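Local coordinates for protein MgGH51 (Meripilus giganteus, PDB 6ZPV) that probably hydrolyses terminal, non-reducing alpha-L-arabinofuranosyl residues from arabinose-containing polysaccharides, as a fungal glycoside hydrolase of family GH51, at residues Glu99-Gly103 and His485-Thr489; Arg210-Thr216 and Tyr498-Val503. All coordinates share one frame; numbering follows the deposited sequence.

Interaction 1: Glu99-Gly103 and His485-Thr489. With NAG (2-acetamido-2-deoxy-beta-D-glucopyranose), chain C.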
loop_
_atom_site.group_PDB
_atom_site.type_symbol
_atom_site.label_atom_id
_atom_site.label_comp_id
_atom_site.label_asym_id
_atom_site.label_seq_id
_atom_site.Cartn_x
_atom_site.Cartn_y
_atom_site.Cartn_z
ATOM N N GLU A 99 -13.143 -14.832 -12.314
ATOM C CA GLU A 99 -12.116 -14.340 -13.237
ATOM C C GLU A 99 -10.949 -13.701 -12.494
ATOM O O GLU A 99 -10.019 -13.196 -13.169
ATOM C CB GLU A 99 -12.749 -13.339 -14.214
ATOM C CG GLU A 99 -13.189 -12.030 -13.562
ATOM C CD GLU A 99 -13.843 -11.048 -14.502
ATOM O OE1 GLU A 99 -13.205 -10.013 -14.799
ATOM O OE2 GLU A 99 -14.946 -11.304 -15.016
ATOM N N GLY A 100 -10.968 -13.629 -11.170
ATOM C CA GLY A 100 -9.900 -12.975 -10.424
ATOM C C GLY A 100 -10.018 -11.465 -10.545
ATOM O O GLY A 100 -11.063 -10.900 -10.923
ATOM N N PHE A 101 -8.901 -10.795 -10.179
ATOM C CA PHE A 101 -8.740 -9.344 -10.393
ATOM C C PHE A 101 -8.099 -9.180 -11.761
ATOM O O PHE A 101 -6.862 -9.087 -11.919
ATOM C CB PHE A 101 -7.898 -8.757 -9.258
ATOM C CG PHE A 101 -8.584 -8.843 -7.908
ATOM C CD1 PHE A 101 -9.433 -7.840 -7.492
ATOM C CD2 PHE A 101 -8.349 -9.916 -7.079
ATOM C CE1 PHE A 101 -10.035 -7.898 -6.245
ATOM C CE2 PHE A 101 -8.953 -9.996 -5.833
ATOM C CZ PHE A 101 -9.787 -8.975 -5.419
ATOM N N TRP A 102 -8.943 -9.307 -12.794
ATOM C CA TRP A 102 -8.459 -9.174 -14.189
ATOM C C TRP A 102 -7.387 -10.244 -14.517
ATOM O O TRP A 102 -6.427 -9.994 -15.241
ATOM C CB TRP A 102 -8.002 -7.731 -14.505
ATOM C CG TRP A 102 -9.122 -6.789 -14.258
ATOM C CD1 TRP A 102 -10.120 -6.460 -15.090
ATOM C CD2 TRP A 102 -9.425 -6.152 -13.006
ATOM N NE1 TRP A 102 -11.031 -5.645 -14.465
ATOM C CE2 TRP A 102 -10.627 -5.468 -13.182
ATOM C CE3 TRP A 102 -8.782 -6.056 -11.760
ATOM C CZ2 TRP A 102 -11.273 -4.818 -12.125
ATOM C CZ3 TRP A 102 -9.395 -5.407 -10.725
ATOM C CH2 TRP A 102 -10.648 -4.812 -10.906
ATOM N N GLY A 103 -7.627 -11.474 -14.027
ATOM C CA GLY A 103 -6.750 -12.603 -14.301
ATOM C C GLY A 103 -6.286 -13.302 -13.072
ATOM O O GLY A 103 -6.461 -12.788 -11.916
ATOM N N HIS A 485 -2.989 -1.325 -9.602
ATOM C CA HIS A 485 -3.391 -2.408 -10.518
ATOM C C HIS A 485 -3.690 -1.747 -11.843
ATOM O O HIS A 485 -4.597 -0.914 -11.960
ATOM C CB HIS A 485 -4.637 -3.148 -9.993
ATOM C CG HIS A 485 -4.810 -4.442 -10.652
ATOM N ND1 HIS A 485 -4.843 -4.586 -12.046
ATOM C CD2 HIS A 485 -4.852 -5.689 -10.108
ATOM C CE1 HIS A 485 -4.947 -5.881 -12.261
ATOM N NE2 HIS A 485 -4.964 -6.597 -11.114
ATOM N N VAL A 486 -2.916 -2.074 -12.879
ATOM C CA VAL A 486 -3.083 -1.405 -14.179
ATOM C C VAL A 486 -4.420 -1.699 -14.827
ATOM O O VAL A 486 -4.796 -0.976 -15.744
ATOM C CB VAL A 486 -1.930 -1.698 -15.120
ATOM C CG1 VAL A 486 -0.637 -1.189 -14.563
ATOM C CG2 VAL A 486 -1.874 -3.183 -15.521
ATOM N N ASN A 487 -5.159 -2.684 -14.358
ATOM C CA ASN A 487 -6.492 -2.953 -14.904
ATOM C C ASN A 487 -7.599 -2.309 -14.111
ATOM O O ASN A 487 -8.786 -2.435 -14.512
ATOM C CB ASN A 487 -6.751 -4.452 -15.057
ATOM C CG ASN A 487 -5.734 -5.132 -15.926
ATOM O OD1 ASN A 487 -4.937 -5.951 -15.489
ATOM N ND2 ASN A 487 -5.739 -4.768 -17.212
ATOM N N SER A 488 -7.323 -1.618 -13.007
ATOM C CA SER A 488 -8.358 -0.922 -12.225
ATOM C C SER A 488 -7.723 0.221 -11.448
ATOM O O SER A 488 -7.323 0.083 -10.305
ATOM C CB SER A 488 -9.076 -1.865 -11.308
ATOM O OG SER A 488 -10.101 -1.152 -10.588
ATOM N N THR A 489 -7.645 1.360 -12.141
ATOM C CA THR A 489 -6.963 2.566 -11.681
ATOM C C THR A 489 -7.917 3.731 -11.427
ATOM O O THR A 489 -8.726 4.043 -12.323
ATOM C CB THR A 489 -5.912 2.956 -12.720
ATOM O OG1 THR A 489 -4.899 1.929 -12.779
ATOM C CG2 THR A 489 -5.257 4.268 -12.371
HETATM C C1 NAG C . -4.822 -5.337 -18.138
HETATM C C2 NAG C . -5.573 -5.904 -19.369
HETATM C C3 NAG C . -4.620 -6.296 -20.493
HETATM C C4 NAG C . -3.615 -5.162 -20.779
HETATM C C5 NAG C . -2.957 -4.796 -19.508
HETATM C C6 NAG C . -1.832 -3.720 -19.623
HETATM C C7 NAG C . -7.762 -6.925 -18.983
HETATM C C8 NAG C . -8.403 -8.198 -18.540
HETATM N N2 NAG C . -6.437 -7.020 -18.942
HETATM O O3 NAG C . -5.387 -6.599 -21.664
HETATM O O4 NAG C . -2.682 -5.712 -21.747
HETATM O O5 NAG C . -3.948 -4.326 -18.587
HETATM O O6 NAG C . -2.445 -2.585 -20.187
HETATM O O7 NAG C . -8.419 -5.978 -19.391
HETATM O O HOH W 1 -4.141 -8.552 -14.903
#
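Trp102 and Asn487 meet with matching first torsions, each CG anti to its own carbonyl carbon (chi1 -57° in both), and this lays the indole flat beneath the Asn487-Ser488 corner. Asn487 CB sits 3.4 Å from Trp102 CG, over the five-membered ring. Ser488 CB covers the same face farther out, 3.4 Å from Trp102 CH2, so two CH-pi contacts span both rings of the indole. His485 is approached differently: the Trp102 edge, at CE3, points at the imidazole face, with ring planes 65° apart and centroids 5.2 Å apart, an edge-to-face pair. His485 has its CG anti to the backbone N, which folds the imidazole under the turn. His485 ND1 accepts from the Asn487 backbone N at 3.0 Å, the donor lying close to the ring plane; His485 NE2 makes a weak, bent hydrogen bond to Phe101 O (3.2 Å, 128° at the hydrogen). One ring thus fastens its own turn and reaches the other loop. A water joins the loops as well, donating to Trp102 O and Asn487 OD1. Replacing the indole by an alanine here would probably leave Asn487 CB and Ser488 CB without their aromatic platform and the imidazole face without its edge partner, opening a gap between the loops. His27 gives Trp102 a further edge-to-face partner. Asn487 ND2 is bonded covalently to NAG C1 (1.4 Å), and the acetamido methyl C8 of this sugar lies at the indole edge, near its plane. The sequence Asn487-Ser488-Thr489 supplies the Asn-X-Thr sequon, and the site is an N-glycosylated type I beta turn, His485 to Ser488, resting on an aromatic side chain from a distant loop.

Interaction 2: Arg210-Thr216 and Tyr498-Val503; sequences RADIAET and YDAGSV
The N-terminal end of helix 211-219 meets the loop between strands 496-498 and 503-505 here, with Arg210 at the N-cap position of the helix. Arg210 runs out extended (chi1 176°, chi2 173°) and carries its guanidinium to the loop backbone. Arg210 NH1 and NH2 both donate end-on to Asp499 O, at 2.9 Å and 3.1 Å; this oxygen lies in the guanidinium plane, while the two nitrogens come from opposite faces of the carbonyl plane. The side-on edge of the same group is taken by Asp212: Arg210 NE bonds Asp212 OD1 at 2.7 Å and Arg210 NH2 bonds Asp212 OD2 at 3.2 Å, each carboxylate oxygen using its syn lone pair. These four bonds, along two edges of the guanidinium, fix its rotation, and the carboxylate probably balances its charge.

Ile213 CD1 stands over the Tyr498 ring, 3.7 Å from its centroid and 8° off the normal, and also lies over a face of the Arg210 guanidinium, offset toward its rim. Val503 CG2 packs against Ile213 CG1 and comes within 3.5 Å of Asp212 OD2, whereas its CG1 meets Thr216 OG1 tip to tip. That hydroxyl bonds back to Asp212 O. Beyond the contact, Tyr498 OH is hydrogen-bonded to His27 O, and Leu483 of the neighbouring strand touches both Ile213 and Tyr498.

Asp499 OD1 shapes the receiving loop by accepting from Gly501 N (2.8 Å) and Ser502 N. The loop is thereby an Asx turn, closed by its own aspartate and gripped through that residue's carbonyl by the arginine at the N-cap position of helix 211-219.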
loop_
_atom_site.group_PDB
_atom_site.type_symbol
_atom_site.label_atom_id
_atom_site.label_comp_id
_atom_site.label_asym_id
_atom_site.label_seq_id
_atom_site.Cartn_x
_atom_site.Cartn_y
_atom_site.Cartn_z
ATOM N N ARG A 210 0.962 -10.855 -1.283
ATOM C CA ARG A 210 1.464 -11.260 -2.597
ATOM C C ARG A 210 2.980 -11.063 -2.649
ATOM O O ARG A 210 3.474 -9.971 -2.390
ATOM C CB ARG A 210 0.722 -10.508 -3.686
ATOM C CG ARG A 210 1.240 -10.798 -5.065
ATOM C CD ARG A 210 0.401 -10.178 -6.170
ATOM N NE ARG A 210 1.204 -10.017 -7.384
ATOM C CZ ARG A 210 0.747 -9.545 -8.553
ATOM N NH1 ARG A 210 -0.515 -9.264 -8.704
ATOM N NH2 ARG A 210 1.590 -9.382 -9.559
ATOM N N ALA A 211 3.701 -12.100 -3.002
ATOM C CA ALA A 211 5.173 -12.136 -2.845
ATOM C C ALA A 211 5.899 -11.080 -3.690
ATOM O O ALA A 211 6.756 -10.376 -3.143
ATOM C CB ALA A 211 5.662 -13.536 -3.187
ATOM N N ASP A 212 5.646 -10.995 -4.988
ATOM C CA ASP A 212 6.420 -10.045 -5.791
ATOM C C ASP A 212 6.207 -8.587 -5.324
ATOM O O ASP A 212 7.200 -7.861 -5.262
ATOM C CB ASP A 212 6.202 -10.271 -7.288
ATOM C CG ASP A 212 4.781 -10.129 -7.808
ATOM O OD1 ASP A 212 3.869 -9.893 -6.979
ATOM O OD2 ASP A 212 4.583 -10.281 -9.081
ATOM N N ILE A 213 4.991 -8.226 -4.982
ATOM C CA ILE A 213 4.718 -6.871 -4.527
ATOM C C ILE A 213 5.376 -6.670 -3.157
ATOM O O ILE A 213 6.064 -5.651 -2.966
ATOM C CB ILE A 213 3.198 -6.593 -4.495
ATOM C CG1 ILE A 213 2.582 -6.675 -5.885
ATOM C CG2 ILE A 213 2.957 -5.270 -3.812
ATOM C CD1 ILE A 213 1.073 -6.479 -5.902
ATOM N N ALA A 214 5.180 -7.591 -2.216
ATOM C CA ALA A 214 5.753 -7.425 -0.879
ATOM C C ALA A 214 7.280 -7.279 -0.996
ATOM O O ALA A 214 7.875 -6.457 -0.310
ATOM C CB ALA A 214 5.389 -8.608 -0.003
ATOM N N GLU A 215 7.908 -8.134 -1.794
ATOM C CA GLU A 215 9.374 -8.075 -1.960
ATOM C C GLU A 215 9.818 -6.760 -2.567
ATOM O O GLU A 215 10.890 -6.215 -2.236
ATOM C CB GLU A 215 9.822 -9.212 -2.822
ATOM C CG GLU A 215 9.694 -10.596 -2.201
ATOM C CD GLU A 215 9.811 -11.780 -3.145
ATOM O OE1 GLU A 215 10.011 -11.527 -4.373
ATOM O OE2 GLU A 215 9.587 -12.936 -2.707
ATOM N N THR A 216 9.036 -6.222 -3.514
ATOM C CA THR A 216 9.334 -4.926 -4.147
ATOM C C THR A 216 9.278 -3.812 -3.109
ATOM O O THR A 216 10.155 -2.907 -3.122
ATOM C CB THR A 216 8.418 -4.660 -5.329
ATOM O OG1 THR A 216 8.506 -5.683 -6.310
ATOM C CG2 THR A 216 8.676 -3.326 -5.999
ATOM N N TYR A 498 1.256 -3.040 -11.359
ATOM C CA TYR A 498 1.274 -4.497 -11.583
ATOM C C TYR A 498 -0.004 -4.893 -12.282
ATOM O O TYR A 498 -1.011 -4.180 -12.274
ATOM C CB TYR A 498 1.396 -5.275 -10.247
ATOM C CG TYR A 498 0.420 -4.784 -9.203
ATOM C CD1 TYR A 498 -0.867 -5.278 -9.102
ATOM C CD2 TYR A 498 0.755 -3.715 -8.386
ATOM C CE1 TYR A 498 -1.777 -4.748 -8.200
ATOM C CE2 TYR A 498 -0.170 -3.156 -7.532
ATOM C CZ TYR A 498 -1.430 -3.658 -7.427
ATOM O OH TYR A 498 -2.312 -3.051 -6.568
ATOM N N ASP A 499 0.047 -6.071 -12.889
ATOM C CA ASP A 499 -1.180 -6.785 -13.277
ATOM C C ASP A 499 -1.227 -8.094 -12.468
ATOM O O ASP A 499 -0.545 -8.219 -11.438
ATOM C CB ASP A 499 -1.229 -7.009 -14.798
ATOM C CG ASP A 499 -0.212 -7.964 -15.329
ATOM O OD1 ASP A 499 0.599 -8.535 -14.570
ATOM O OD2 ASP A 499 -0.259 -8.165 -16.552
ATOM N N ALA A 500 -2.053 -9.050 -12.888
ATOM C CA ALA A 500 -2.160 -10.297 -12.102
ATOM C C ALA A 500 -0.856 -11.085 -12.056
ATOM O O ALA A 500 -0.773 -11.979 -11.240
ATOM C CB ALA A 500 -3.301 -11.140 -12.667
ATOM N N GLY A 501 0.085 -10.815 -12.958
ATOM C CA GLY A 501 1.290 -11.640 -13.040
ATOM C C GLY A 501 2.632 -11.008 -12.794
ATOM O O GLY A 501 3.579 -11.729 -12.564
ATOM N N SER A 502 2.747 -9.678 -12.911
ATOM C CA SER A 502 4.047 -9.024 -12.929
ATOM C C SER A 502 3.962 -7.636 -12.347
ATOM O O SER A 502 2.901 -7.042 -12.282
ATOM C CB SER A 502 4.721 -9.025 -14.213
ATOM O OG SER A 502 3.982 -8.225 -15.046
ATOM N N VAL A 503 5.134 -7.121 -11.971
ATOM C CA VAL A 503 5.293 -5.826 -11.314
ATOM C C VAL A 503 6.139 -4.891 -12.225
ATOM O O VAL A 503 7.042 -5.360 -12.914
ATOM C CB VAL A 503 5.952 -5.981 -9.954
ATOM C CG1 VAL A 503 6.381 -4.709 -9.310
ATOM C CG2 VAL A 503 5.106 -6.796 -9.006
HETATM O O HOH W 2 3.642 -12.886 -9.282
#

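Interactions 1 and 2 have centres 13 Å apart and touch directly, their segments alternating along the chain. The backbone joins them where strands 483-485 and 496-498 meet: Val486 N lies 2.9 Å from Tyr498 O, a probable hydrogen bond. The His485 and Tyr498 rings also meet, with planes at about 70°, so each contact lends one aromatic ring to their boundary. Farther along, Gly103 O packs 3.6 Å from Ala500 CB, and Asn487 OD1 lies 3.9 Å from Asp499 CB. The NAG on Asn487 in interaction 1 also has the Asp499 side chain of interaction 2 nearby, Asp499 CB lying 5.2 Å from NAG C1, so both loops border the same glycan.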